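Local coordinates for protein abietadiene synthase, chloroplastic (Abies grandis, PDB 3S9V) that belongs to the terpene synthases, a family of almost wholly helical proteins, and carries both an N-terminal terpene synthase domain and a metal-binding terpene synthase domain, at residues His374-Pro378 against Glu728-Arg732; Lys422-Lys427 against Gln755-Gln760; Ser648-Thr652 against Ile742-Leu746; Phe670-Met674 against Val747-Ala751. One frame throughout, in Å; residues are numbered along the deposited sequence.

Interaction 1: His374-Pro378 against Glu728-Arg732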
loop_
_atom_site.group_PDB
_atom_site.type_symbol
_atom_site.label_atom_id
_atom_site.label_comp_id
_atom_site.label_asym_id
_atom_site.label_seq_id
_atom_site.Cartn_x
_atom_site.Cartn_y
_atom_site.Cartn_z
ATOM N N HIS A 374 -2.945 2.931 9.267
ATOM C CA HIS A 374 -3.081 1.643 9.939
ATOM C C HIS A 374 -1.770 1.128 10.527
ATOM O O HIS A 374 -1.784 0.314 11.446
ATOM C CB HIS A 374 -3.656 0.596 8.981
ATOM C CG HIS A 374 -5.125 0.748 8.733
ATOM N ND1 HIS A 374 -6.079 0.291 9.617
ATOM C CD2 HIS A 374 -5.802 1.357 7.730
ATOM C CE1 HIS A 374 -7.281 0.615 9.173
ATOM N NE2 HIS A 374 -7.140 1.264 8.030
ATOM N N VAL A 375 -0.640 1.597 10.006
ATOM C CA VAL A 375 0.652 1.134 10.504
ATOM C C VAL A 375 1.116 2.091 11.590
ATOM O O VAL A 375 2.135 2.768 11.464
ATOM C CB VAL A 375 1.691 1.060 9.359
ATOM C CG1 VAL A 375 2.923 0.321 9.826
ATOM C CG2 VAL A 375 1.083 0.349 8.155
ATOM N N SER A 376 0.349 2.120 12.672
ATOM C CA SER A 376 0.614 3.005 13.783
ATOM C C SER A 376 1.140 2.308 15.024
ATOM O O SER A 376 0.979 1.093 15.201
ATOM C CB SER A 376 -0.669 3.734 14.154
ATOM O OG SER A 376 -1.656 2.782 14.520
ATOM N N PHE A 377 1.748 3.117 15.889
ATOM C CA PHE A 377 2.304 2.663 17.149
ATOM C C PHE A 377 1.430 3.220 18.259
ATOM O O PHE A 377 0.677 4.170 18.050
ATOM C CB PHE A 377 3.734 3.180 17.321
ATOM C CG PHE A 377 4.681 2.702 16.267
ATOM C CD1 PHE A 377 4.388 1.572 15.511
ATOM C CD2 PHE A 377 5.884 3.365 16.047
ATOM C CE1 PHE A 377 5.280 1.108 14.548
ATOM C CE2 PHE A 377 6.783 2.907 15.088
ATOM C CZ PHE A 377 6.477 1.774 14.336
ATOM N N PRO A 378 1.516 2.633 19.458
ATOM C CA PRO A 378 0.693 3.133 20.558
ATOM C C PRO A 378 0.974 4.599 20.839
ATOM O O PRO A 378 2.125 5.037 20.801
ATOM C CB PRO A 378 1.084 2.226 21.725
ATOM C CG PRO A 378 2.492 1.803 21.382
ATOM C CD PRO A 378 2.402 1.544 19.905
ATOM N N GLU A 728 -1.747 -2.623 17.914
ATOM C CA GLU A 728 -0.950 -1.419 17.740
ATOM C C GLU A 728 0.432 -1.671 18.340
ATOM O O GLU A 728 1.449 -1.303 17.754
ATOM C CB GLU A 728 -1.651 -0.253 18.431
ATOM C CG GLU A 728 -1.249 1.116 17.937
ATOM C CD GLU A 728 -2.343 2.147 18.162
ATOM O OE1 GLU A 728 -2.838 2.256 19.306
ATOM O OE2 GLU A 728 -2.705 2.849 17.193
ATOM N N GLU A 729 0.468 -2.314 19.502
ATOM C CA GLU A 729 1.733 -2.628 20.146
ATOM C C GLU A 729 2.473 -3.664 19.297
ATOM O O GLU A 729 3.704 -3.634 19.187
ATOM C CB GLU A 729 1.512 -3.167 21.572
ATOM C CG GLU A 729 2.836 -3.481 22.281
ATOM C CD GLU A 729 2.713 -3.762 23.778
ATOM O OE1 GLU A 729 3.731 -4.192 24.372
ATOM O OE2 GLU A 729 1.624 -3.550 24.362
ATOM N N LEU A 730 1.716 -4.574 18.688
ATOM C CA LEU A 730 2.301 -5.612 17.836
ATOM C C LEU A 730 2.968 -4.982 16.607
ATOM O O LEU A 730 3.985 -5.485 16.124
ATOM C CB LEU A 730 1.223 -6.612 17.400
ATOM C CG LEU A 730 1.715 -7.838 16.636
ATOM C CD1 LEU A 730 2.713 -8.607 17.503
ATOM C CD2 LEU A 730 0.541 -8.721 16.266
ATOM N N ASN A 731 2.407 -3.883 16.099
ATOM C CA ASN A 731 3.019 -3.214 14.955
ATOM C C ASN A 731 4.410 -2.740 15.345
ATOM O O ASN A 731 5.385 -2.978 14.630
ATOM C CB ASN A 731 2.231 -1.972 14.516
ATOM C CG ASN A 731 1.011 -2.302 13.698
ATOM O OD1 ASN A 731 0.990 -3.283 12.948
ATOM N ND2 ASN A 731 -0.012 -1.459 13.810
ATOM N N ARG A 732 4.498 -2.061 16.486
ATOM C CA ARG A 732 5.775 -1.532 16.925
ATOM C C ARG A 732 6.797 -2.634 17.085
ATOM O O ARG A 732 7.962 -2.446 16.752
ATOM C CB ARG A 732 5.638 -0.754 18.238
ATOM C CG ARG A 732 6.894 0.050 18.591
ATOM C CD ARG A 732 6.667 0.946 19.796
ATOM N NE ARG A 732 6.174 0.196 20.946
ATOM C CZ ARG A 732 5.746 0.749 22.078
ATOM N NH1 ARG A 732 5.312 -0.018 23.068
ATOM N NH2 ARG A 732 5.752 2.066 22.220
HETATM O O HOH W 1 5.217 4.024 20.357
#

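Interaction 2: Lys422-Lys427 against Gln755-Gln760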
loop_
_atom_site.group_PDB
_atom_site.type_symbol
_atom_site.label_atom_id
_atom_site.label_comp_id
_atom_site.label_asym_id
_atom_site.label_seq_id
_atom_site.Cartn_x
_atom_site.Cartn_y
_atom_site.Cartn_z
ATOM N N LYS A 422 -11.988 -2.944 3.237
ATOM C CA LYS A 422 -12.429 -4.224 3.772
ATOM C C LYS A 422 -11.265 -5.053 4.316
ATOM O O LYS A 422 -11.417 -5.767 5.305
ATOM C CB LYS A 422 -13.186 -5.014 2.700
ATOM C CG LYS A 422 -13.924 -6.227 3.232
ATOM C CD LYS A 422 -14.709 -6.908 2.127
ATOM C CE LYS A 422 -15.482 -8.106 2.648
ATOM N NZ LYS A 422 -16.237 -8.776 1.550
ATOM N N TYR A 423 -10.103 -4.952 3.677
ATOM C CA TYR A 423 -8.924 -5.697 4.116
ATOM C C TYR A 423 -7.749 -4.789 4.487
ATOM O O TYR A 423 -6.729 -4.747 3.780
ATOM C CB TYR A 423 -8.497 -6.680 3.025
ATOM C CG TYR A 423 -9.575 -7.687 2.684
ATOM C CD1 TYR A 423 -9.982 -8.642 3.614
ATOM C CD2 TYR A 423 -10.217 -7.655 1.446
ATOM C CE1 TYR A 423 -11.010 -9.543 3.326
ATOM C CE2 TYR A 423 -11.247 -8.552 1.146
ATOM C CZ TYR A 423 -11.638 -9.492 2.091
ATOM O OH TYR A 423 -12.662 -10.367 1.802
ATOM N N PRO A 424 -7.881 -4.042 5.602
ATOM C CA PRO A 424 -6.843 -3.128 6.090
ATOM C C PRO A 424 -5.584 -3.895 6.475
ATOM O O PRO A 424 -5.557 -5.123 6.444
ATOM C CB PRO A 424 -7.480 -2.487 7.325
ATOM C CG PRO A 424 -8.933 -2.614 7.088
ATOM C CD PRO A 424 -9.069 -3.975 6.469
ATOM N N TRP A 425 -4.561 -3.139 6.852
ATOM C CA TRP A 425 -3.263 -3.648 7.280
ATOM C C TRP A 425 -3.311 -4.987 8.043
ATOM O O TRP A 425 -2.795 -6.007 7.585
ATOM C CB TRP A 425 -2.611 -2.564 8.149
ATOM C CG TRP A 425 -1.302 -2.912 8.792
ATOM C CD1 TRP A 425 -1.014 -2.862 10.120
ATOM C CD2 TRP A 425 -0.088 -3.284 8.131
ATOM N NE1 TRP A 425 0.309 -3.174 10.334
ATOM C CE2 TRP A 425 0.900 -3.439 9.129
ATOM C CE3 TRP A 425 0.263 -3.497 6.790
ATOM C CZ2 TRP A 425 2.215 -3.799 8.835
ATOM C CZ3 TRP A 425 1.575 -3.854 6.495
ATOM C CH2 TRP A 425 2.535 -4.001 7.517
ATOM N N HIS A 426 -3.947 -4.981 9.202
ATOM C CA HIS A 426 -4.014 -6.177 10.029
ATOM C C HIS A 426 -4.824 -7.350 9.492
ATOM O O HIS A 426 -4.905 -8.381 10.151
ATOM C CB HIS A 426 -4.522 -5.796 11.422
ATOM C CG HIS A 426 -3.595 -4.885 12.164
ATOM N ND1 HIS A 426 -4.041 -3.834 12.937
ATOM C CD2 HIS A 426 -2.245 -4.868 12.251
ATOM C CE1 HIS A 426 -3.005 -3.206 13.464
ATOM N NE2 HIS A 426 -1.904 -3.814 13.065
ATOM N N LYS A 427 -5.410 -7.202 8.307
ATOM C CA LYS A 427 -6.219 -8.261 7.710
ATOM C C LYS A 427 -5.789 -8.555 6.284
ATOM O O LYS A 427 -6.403 -9.376 5.606
ATOM C CB LYS A 427 -7.699 -7.870 7.676
ATOM C CG LYS A 427 -8.329 -7.577 9.012
ATOM C CD LYS A 427 -9.799 -7.267 8.820
ATOM C CE LYS A 427 -10.447 -6.815 10.107
ATOM N NZ LYS A 427 -11.896 -6.536 9.905
ATOM N N GLN A 755 -6.845 -12.409 12.286
ATOM C CA GLN A 755 -7.658 -11.222 12.106
ATOM C C GLN A 755 -8.527 -11.415 10.855
ATOM O O GLN A 755 -9.667 -10.966 10.810
ATOM C CB GLN A 755 -6.769 -9.990 11.934
ATOM C CG GLN A 755 -6.080 -9.524 13.206
ATOM C CD GLN A 755 -7.066 -9.226 14.308
ATOM O OE1 GLN A 755 -8.088 -8.593 14.076
ATOM N NE2 GLN A 755 -6.760 -9.672 15.517
ATOM N N LEU A 756 -7.986 -12.098 9.845
ATOM C CA LEU A 756 -8.723 -12.338 8.607
ATOM C C LEU A 756 -9.804 -13.416 8.758
ATOM O O LEU A 756 -10.954 -13.214 8.365
ATOM C CB LEU A 756 -7.764 -12.734 7.479
ATOM C CG LEU A 756 -8.425 -13.028 6.122
ATOM C CD1 LEU A 756 -9.076 -11.764 5.569
ATOM C CD2 LEU A 756 -7.390 -13.549 5.145
ATOM N N PHE A 757 -9.448 -14.555 9.337
ATOM C CA PHE A 757 -10.421 -15.622 9.493
ATOM C C PHE A 757 -11.573 -15.259 10.411
ATOM O O PHE A 757 -12.692 -15.703 10.193
ATOM C CB PHE A 757 -9.755 -16.902 10.012
ATOM C CG PHE A 757 -8.990 -17.664 8.966
ATOM C CD1 PHE A 757 -8.410 -18.890 9.274
ATOM C CD2 PHE A 757 -8.850 -17.166 7.676
ATOM C CE1 PHE A 757 -7.703 -19.610 8.313
ATOM C CE2 PHE A 757 -8.148 -17.875 6.712
ATOM C CZ PHE A 757 -7.573 -19.101 7.033
ATOM N N TYR A 758 -11.304 -14.458 11.435
ATOM C CA TYR A 758 -12.339 -14.083 12.392
ATOM C C TYR A 758 -12.694 -12.607 12.346
ATOM O O TYR A 758 -13.127 -12.037 13.344
ATOM C CB TYR A 758 -11.888 -14.460 13.807
ATOM C CG TYR A 758 -11.615 -15.935 13.977
ATOM C CD1 TYR A 758 -12.657 -16.848 14.157
ATOM C CD2 TYR A 758 -10.313 -16.428 13.918
ATOM C CE1 TYR A 758 -12.403 -18.225 14.271
ATOM C CE2 TYR A 758 -10.049 -17.787 14.027
ATOM C CZ TYR A 758 -11.092 -18.682 14.203
ATOM O OH TYR A 758 -10.807 -20.025 14.303
ATOM N N MET A 759 -12.521 -11.993 11.183
ATOM C CA MET A 759 -12.820 -10.577 11.033
ATOM C C MET A 759 -14.301 -10.257 11.217
ATOM O O MET A 759 -15.172 -11.112 11.037
ATOM C CB MET A 759 -12.348 -10.071 9.661
ATOM C CG MET A 759 -13.068 -10.665 8.460
ATOM S SD MET A 759 -12.365 -10.055 6.903
ATOM C CE MET A 759 -12.981 -8.366 6.899
ATOM N N GLN A 760 -14.565 -9.011 11.591
ATOM C CA GLN A 760 -15.922 -8.528 11.796
ATOM C C GLN A 760 -16.644 -8.550 10.449
ATOM O O GLN A 760 -16.317 -7.777 9.545
ATOM C CB GLN A 760 -15.881 -7.099 12.347
ATOM C CG GLN A 760 -17.234 -6.546 12.749
ATOM C CD GLN A 760 -17.857 -7.335 13.880
ATOM O OE1 GLN A 760 -17.322 -7.380 14.989
ATOM N NE2 GLN A 760 -18.993 -7.966 13.605
#

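Interaction 3: Ser648-Thr652 against Ile742-Leu746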
loop_
_atom_site.group_PDB
_atom_site.type_symbol
_atom_site.label_atom_id
_atom_site.label_comp_id
_atom_site.label_asym_id
_atom_site.label_seq_id
_atom_site.Cartn_x
_atom_site.Cartn_y
_atom_site.Cartn_z
ATOM N N SER A 648 7.737 -24.130 13.547
ATOM C CA SER A 648 8.037 -23.715 12.175
ATOM C C SER A 648 9.378 -22.955 12.080
ATOM O O SER A 648 10.084 -23.055 11.074
ATOM C CB SER A 648 6.925 -22.809 11.638
ATOM O OG SER A 648 5.690 -23.492 11.550
ATOM N N ALA A 649 9.711 -22.197 13.128
ATOM C CA ALA A 649 10.940 -21.403 13.183
ATOM C C ALA A 649 12.230 -22.221 13.067
ATOM O O ALA A 649 13.317 -21.656 12.949
ATOM C CB ALA A 649 10.967 -20.583 14.474
ATOM N N LEU A 650 12.114 -23.541 13.128
ATOM C CA LEU A 650 13.278 -24.416 13.002
ATOM C C LEU A 650 13.555 -24.710 11.532
ATOM O O LEU A 650 14.606 -25.242 11.192
ATOM C CB LEU A 650 13.026 -25.751 13.708
ATOM C CG LEU A 650 13.169 -25.907 15.220
ATOM C CD1 LEU A 650 12.665 -24.684 15.937
ATOM C CD2 LEU A 650 12.398 -27.151 15.636
ATOM N N PHE A 651 12.618 -24.356 10.661
ATOM C CA PHE A 651 12.772 -24.662 9.243
ATOM C C PHE A 651 12.793 -23.491 8.264
ATOM O O PHE A 651 12.285 -23.603 7.150
ATOM C CB PHE A 651 11.684 -25.661 8.833
ATOM C CG PHE A 651 11.665 -26.905 9.678
ATOM C CD1 PHE A 651 11.094 -26.891 10.948
ATOM C CD2 PHE A 651 12.253 -28.082 9.218
ATOM C CE1 PHE A 651 11.111 -28.030 11.750
ATOM C CE2 PHE A 651 12.277 -29.227 10.009
ATOM C CZ PHE A 651 11.706 -29.203 11.279
ATOM N N THR A 652 13.414 -22.388 8.663
ATOM C CA THR A 652 13.496 -21.199 7.811
ATOM C C THR A 652 14.625 -21.268 6.780
ATOM O O THR A 652 14.563 -20.626 5.731
ATOM C CB THR A 652 13.710 -19.945 8.661
ATOM O OG1 THR A 652 14.918 -20.093 9.414
ATOM C CG2 THR A 652 12.534 -19.741 9.624
ATOM N N ILE A 742 12.382 -13.054 8.489
ATOM C CA ILE A 742 11.546 -14.242 8.389
ATOM C C ILE A 742 10.821 -14.601 9.684
ATOM O O ILE A 742 9.679 -15.056 9.640
ATOM C CB ILE A 742 12.364 -15.468 7.903
ATOM C CG1 ILE A 742 11.441 -16.677 7.710
ATOM C CG2 ILE A 742 13.440 -15.803 8.902
ATOM C CD1 ILE A 742 10.401 -16.489 6.618
ATOM N N TYR A 743 11.462 -14.390 10.831
ATOM C CA TYR A 743 10.830 -14.714 12.107
ATOM C C TYR A 743 9.764 -13.679 12.472
ATOM O O TYR A 743 8.751 -14.014 13.090
ATOM C CB TYR A 743 11.885 -14.831 13.209
ATOM C CG TYR A 743 12.950 -15.869 12.898
ATOM C CD1 TYR A 743 14.223 -15.485 12.479
ATOM C CD2 TYR A 743 12.670 -17.235 12.976
ATOM C CE1 TYR A 743 15.194 -16.431 12.142
ATOM C CE2 TYR A 743 13.634 -18.194 12.637
ATOM C CZ TYR A 743 14.894 -17.781 12.222
ATOM O OH TYR A 743 15.856 -18.706 11.884
ATOM N N LYS A 744 9.979 -12.427 12.068
ATOM C CA LYS A 744 9.003 -11.372 12.322
ATOM C C LYS A 744 7.750 -11.614 11.483
ATOM O O LYS A 744 6.639 -11.317 11.916
ATOM C CB LYS A 744 9.599 -9.989 12.008
ATOM C CG LYS A 744 10.723 -9.626 12.960
ATOM C CD LYS A 744 10.922 -8.138 13.095
ATOM C CE LYS A 744 11.547 -7.525 11.871
ATOM N NZ LYS A 744 11.729 -6.053 12.086
ATOM N N ARG A 745 7.934 -12.166 10.286
ATOM C CA ARG A 745 6.809 -12.474 9.408
ATOM C C ARG A 745 6.014 -13.650 9.988
ATOM O O ARG A 745 4.783 -13.646 9.981
ATOM C CB ARG A 745 7.307 -12.816 7.998
ATOM C CG ARG A 745 7.912 -11.630 7.242
ATOM C CD ARG A 745 8.617 -12.068 5.956
ATOM N NE ARG A 745 7.719 -12.755 5.033
ATOM C CZ ARG A 745 8.118 -13.422 3.956
ATOM N NH1 ARG A 745 9.411 -13.501 3.653
ATOM N NH2 ARG A 745 7.220 -14.013 3.178
ATOM N N LEU A 746 6.721 -14.653 10.500
ATOM C CA LEU A 746 6.055 -15.814 11.088
ATOM C C LEU A 746 5.193 -15.401 12.266
ATOM O O LEU A 746 4.095 -15.905 12.446
ATOM C CB LEU A 746 7.078 -16.849 11.554
ATOM C CG LEU A 746 7.632 -17.778 10.480
ATOM C CD1 LEU A 746 8.739 -18.630 11.071
ATOM C CD2 LEU A 746 6.507 -18.654 9.932
#

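Interaction 4: Phe670-Met674 against Val747-Ala751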
loop_
_atom_site.group_PDB
_atom_site.type_symbol
_atom_site.label_atom_id
_atom_site.label_comp_id
_atom_site.label_asym_id
_atom_site.label_seq_id
_atom_site.Cartn_x
_atom_site.Cartn_y
_atom_site.Cartn_z
ATOM N N PHE A 670 6.638 -10.063 22.097
ATOM C CA PHE A 670 6.252 -10.219 20.695
ATOM C C PHE A 670 5.319 -11.414 20.487
ATOM O O PHE A 670 4.196 -11.256 20.003
ATOM C CB PHE A 670 7.523 -10.358 19.845
ATOM C CG PHE A 670 7.304 -10.187 18.364
ATOM C CD1 PHE A 670 6.224 -9.466 17.878
ATOM C CD2 PHE A 670 8.211 -10.729 17.453
ATOM C CE1 PHE A 670 6.043 -9.284 16.506
ATOM C CE2 PHE A 670 8.040 -10.552 16.084
ATOM C CZ PHE A 670 6.951 -9.826 15.609
ATOM N N LEU A 671 5.772 -12.603 20.871
ATOM C CA LEU A 671 4.961 -13.806 20.718
ATOM C C LEU A 671 3.702 -13.751 21.596
ATOM O O LEU A 671 2.649 -14.248 21.207
ATOM C CB LEU A 671 5.777 -15.046 21.086
ATOM C CG LEU A 671 5.221 -16.380 20.571
ATOM C CD1 LEU A 671 5.633 -16.556 19.108
ATOM C CD2 LEU A 671 5.760 -17.536 21.405
ATOM N N GLN A 672 3.819 -13.157 22.777
ATOM C CA GLN A 672 2.688 -13.047 23.688
ATOM C C GLN A 672 1.563 -12.212 23.087
ATOM O O GLN A 672 0.389 -12.572 23.194
ATOM C CB GLN A 672 3.144 -12.447 25.028
ATOM C CG GLN A 672 4.161 -13.321 25.761
ATOM C CD GLN A 672 4.718 -12.686 27.027
ATOM O OE1 GLN A 672 4.778 -11.464 27.150
ATOM N NE2 GLN A 672 5.150 -13.520 27.968
ATOM N N LEU A 673 1.922 -11.106 22.442
ATOM C CA LEU A 673 0.934 -10.236 21.818
ATOM C C LEU A 673 0.222 -10.933 20.660
ATOM O O LEU A 673 -0.976 -10.736 20.441
ATOM C CB LEU A 673 1.604 -8.956 21.323
ATOM C CG LEU A 673 1.852 -7.873 22.379
ATOM C CD1 LEU A 673 2.742 -6.790 21.796
ATOM C CD2 LEU A 673 0.532 -7.286 22.830
ATOM N N MET A 674 0.972 -11.739 19.919
ATOM C CA MET A 674 0.432 -12.477 18.788
ATOM C C MET A 674 -0.649 -13.394 19.324
ATOM O O MET A 674 -1.768 -13.426 18.812
ATOM C CB MET A 674 1.535 -13.311 18.114
ATOM C CG MET A 674 1.026 -14.305 17.072
ATOM S SD MET A 674 2.237 -15.603 16.666
ATOM C CE MET A 674 2.142 -16.543 18.168
ATOM N N VAL A 747 5.695 -14.478 13.073
ATOM C CA VAL A 747 4.944 -14.029 14.226
ATOM C C VAL A 747 3.797 -13.090 13.852
ATOM O O VAL A 747 2.648 -13.327 14.226
ATOM C CB VAL A 747 5.858 -13.315 15.239
ATOM C CG1 VAL A 747 5.023 -12.776 16.409
ATOM C CG2 VAL A 747 6.901 -14.281 15.760
ATOM N N PHE A 748 4.112 -12.042 13.094
ATOM C CA PHE A 748 3.128 -11.033 12.701
ATOM C C PHE A 748 2.056 -11.516 11.716
ATOM O O PHE A 748 0.889 -11.148 11.821
ATOM C CB PHE A 748 3.862 -9.820 12.117
ATOM C CG PHE A 748 2.997 -8.605 11.961
ATOM C CD1 PHE A 748 2.573 -7.892 13.071
ATOM C CD2 PHE A 748 2.594 -8.181 10.702
ATOM C CE1 PHE A 748 1.760 -6.776 12.929
ATOM C CE2 PHE A 748 1.777 -7.065 10.554
ATOM C CZ PHE A 748 1.365 -6.366 11.666
ATOM N N GLU A 749 2.456 -12.331 10.749
ATOM C CA GLU A 749 1.516 -12.847 9.759
ATOM C C GLU A 749 0.557 -13.852 10.375
ATOM O O GLU A 749 -0.599 -13.956 9.959
ATOM C CB GLU A 749 2.264 -13.505 8.604
ATOM C CG GLU A 749 3.144 -12.557 7.801
ATOM C CD GLU A 749 2.370 -11.390 7.218
ATOM O OE1 GLU A 749 1.236 -11.602 6.745
ATOM O OE2 GLU A 749 2.902 -10.262 7.222
ATOM N N THR A 750 1.036 -14.609 11.357
ATOM C CA THR A 750 0.177 -15.580 12.008
ATOM C C THR A 750 -0.948 -14.812 12.717
ATOM O O THR A 750 -2.097 -15.237 12.682
ATOM C CB THR A 750 0.973 -16.471 13.000
ATOM O OG1 THR A 750 1.839 -17.352 12.266
ATOM C CG2 THR A 750 0.035 -17.308 13.838
ATOM N N ALA A 751 -0.631 -13.672 13.335
ATOM C CA ALA A 751 -1.668 -12.871 13.997
ATOM C C ALA A 751 -2.655 -12.351 12.938
ATOM O O ALA A 751 -3.866 -12.363 13.147
ATOM C CB ALA A 751 -1.040 -11.685 14.766
#

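Interaction 1: His374-Pro378 against Glu728-Arg732
Ser376 is tied to helix 712-736 at two points. Its hydroxyl OG donates a hydrogen bond to Glu728 OE2 (2.9 Å), and its carbonyl O accepts one from Asn731 ND2 (3.1 Å, 153° at the hydrogen). The other end of the Asn731 amide, OD1, serves Trp425 and His426, so one buried asparagine holds two loops at once. A water spans the outer end of the contact, donating to Pro378 O at 3.3 Å and accepting from Arg732 NH2 at 2.8 Å.

Beyond these bonds the loop packs along the ridge formed by Glu728 with Asn731 and Arg732, three and four residues after it and so on the same side of the helix. Glu728 CG touches Phe377 C at 3.4 Å. The Phe377 ring bends back so that Arg732 CG sits over its face, a CH-pi contact at 4.2 Å from the centroid, while Pro378 CG covers one face of the guanidinium, 3.4 Å from Arg732 NH2. Val375 centres an inverse gamma turn just ahead of Ser376. A loop following helix 363-373 of the N-terminal helical domain thus seats on a helix of the class I fold, an interdomain seam characteristic of multidomain plant terpene synthases.

Interaction 2: Lys422-Lys427 against Gln755-Gln760
No hydrogen bond joins these two segments, although half a dozen polar residues meet here; Lys427 even lays its long, extended side chain along the end of helix 741-757. The whole chain packs: Lys427 CG lies 4.1 Å from Gln755 CB, and Lys427 NZ reaches to 3.6 Å from Met759 CB. The backbones come close as well: CA of Lys427 is 4.9 Å from CA of Leu756, and His426 O is only 3.0 Å from Gln755 CB. The bond from Lys427 N to Pro424 O (2.8 Å) closes the turn that includes His426 and Lys427.

Farther back, Tyr423 swings its ring end towards the partner. Tyr423 CE1 meets Leu756 CD1 at 3.7 Å and Met759 SD at 3.9 Å, the latter a Met-aromatic contact with the sulfur 5.1 Å from the ring centroid in an oblique position. The methyl group of Met759 reaches on to the backbone, with CE 3.4 Å from Lys422 O. Polar ends look elsewhere: Tyr423 OH bonds to His775, Lys422 pairs with Glu771, and His426 NE2 bonds to Asn731. The connection between helices 413-422 and 430-440 is thereby wedged against the C-terminal end of helix 741-757, a helix of the all-helical class I terpene synthase fold.

Interaction 3: Ser648-Thr652 against Ile742-Leu746
Thr652 is the residue most covered by this contact, and it works through both branches of its side chain. OG1 donates a hydrogen bond to Tyr743 OH (3.0 Å) and also has a weak bond from Glu654 N, while CG2 lies against Ile742 CG1 at 3.8 Å and Leu746 CD1 at 4.2 Å. Tyr743 points its CA-to-CB bond sideways, but the ring reaches across to place the hydroxyl beside Thr652; on the way, the ring edge passes Ala649, with CE2 3.5 Å from Ala649 O and 4.0 Å from Ala649 CB. Ser648 and Ala649 begin a type I beta turn, closed by Phe651 N to Ser648 O (2.9 Å), that follows helix 641-648 in the class I terpene synthase fold; they and Thr652, just after the turn, meet the early part of helix 741-757, while Leu650 and Phe651 take no part. Leu746, one helical turn beyond Ile742, carries the apolar surface on towards helix 641-648: its CD1 comes within 4.1 Å of Ala649 CA and 4.5 Å of Ser648 C.

Interaction 4: Phe670-Met674 against Val747-Ala751
Val747 is the principal bump, and it enters a hollow walled by Phe670, Leu671 and Met674. Its CG1 sits squarely over the Phe670 ring, 3.5 Å from the centroid and only 8° off the normal, a close CH-pi contact, and also lies 3.9 Å from Met674 CB; CG2 meets Leu671 CD1 at 4.2 Å. The fit is reciprocated one turn along. Met674 projects into the groove between Val747, Thr750 and Ala751, with SD 3.4 Å from Val747 O and 4.0 Å from Thr750 CG2, and CG 4.1 Å from Ala751 CB. Because alanine offers only a methyl group there, the backbones draw in, and CA of Met674 comes 5.2 Å from CA of Ala751. Leu641 and Val645 of helix 641-648 also touch Met674. The two helix segments run side by side in the same direction, 9° apart with axes 9.5 Å from each other, an entirely buried, hydrogen-bond-free pairing of neighbouring helices within the alpha-helical bundle of the class I terpene synthase fold.

Helix 741-757 runs through three of the contacts: interaction 3 uses its start, interaction 4 its middle and interaction 2 its end. The centres of interactions 3 and 4 are 11 Å apart, and Lys744 CA touches Phe670 CE2 at 4.0 Å. Interaction 1 belongs to the preceding helix, 712-736, yet meets interaction 4 through Leu730 CD1 and Phe670 CE1 (3.5 Å), and interaction 2 through Asn731 OD1, 2.7 Å from Trp425 NE1 and 2.9 Å from His426 NE2. Phe748, in interaction 4, touches both interaction 1 and interaction 2, its CZ lying 3.4 Å from Asn731 OD1 and 3.6 Å from Trp425 NE1. Interactions 2 and 3 stay apart, with nearest atoms about 9 Å from each other.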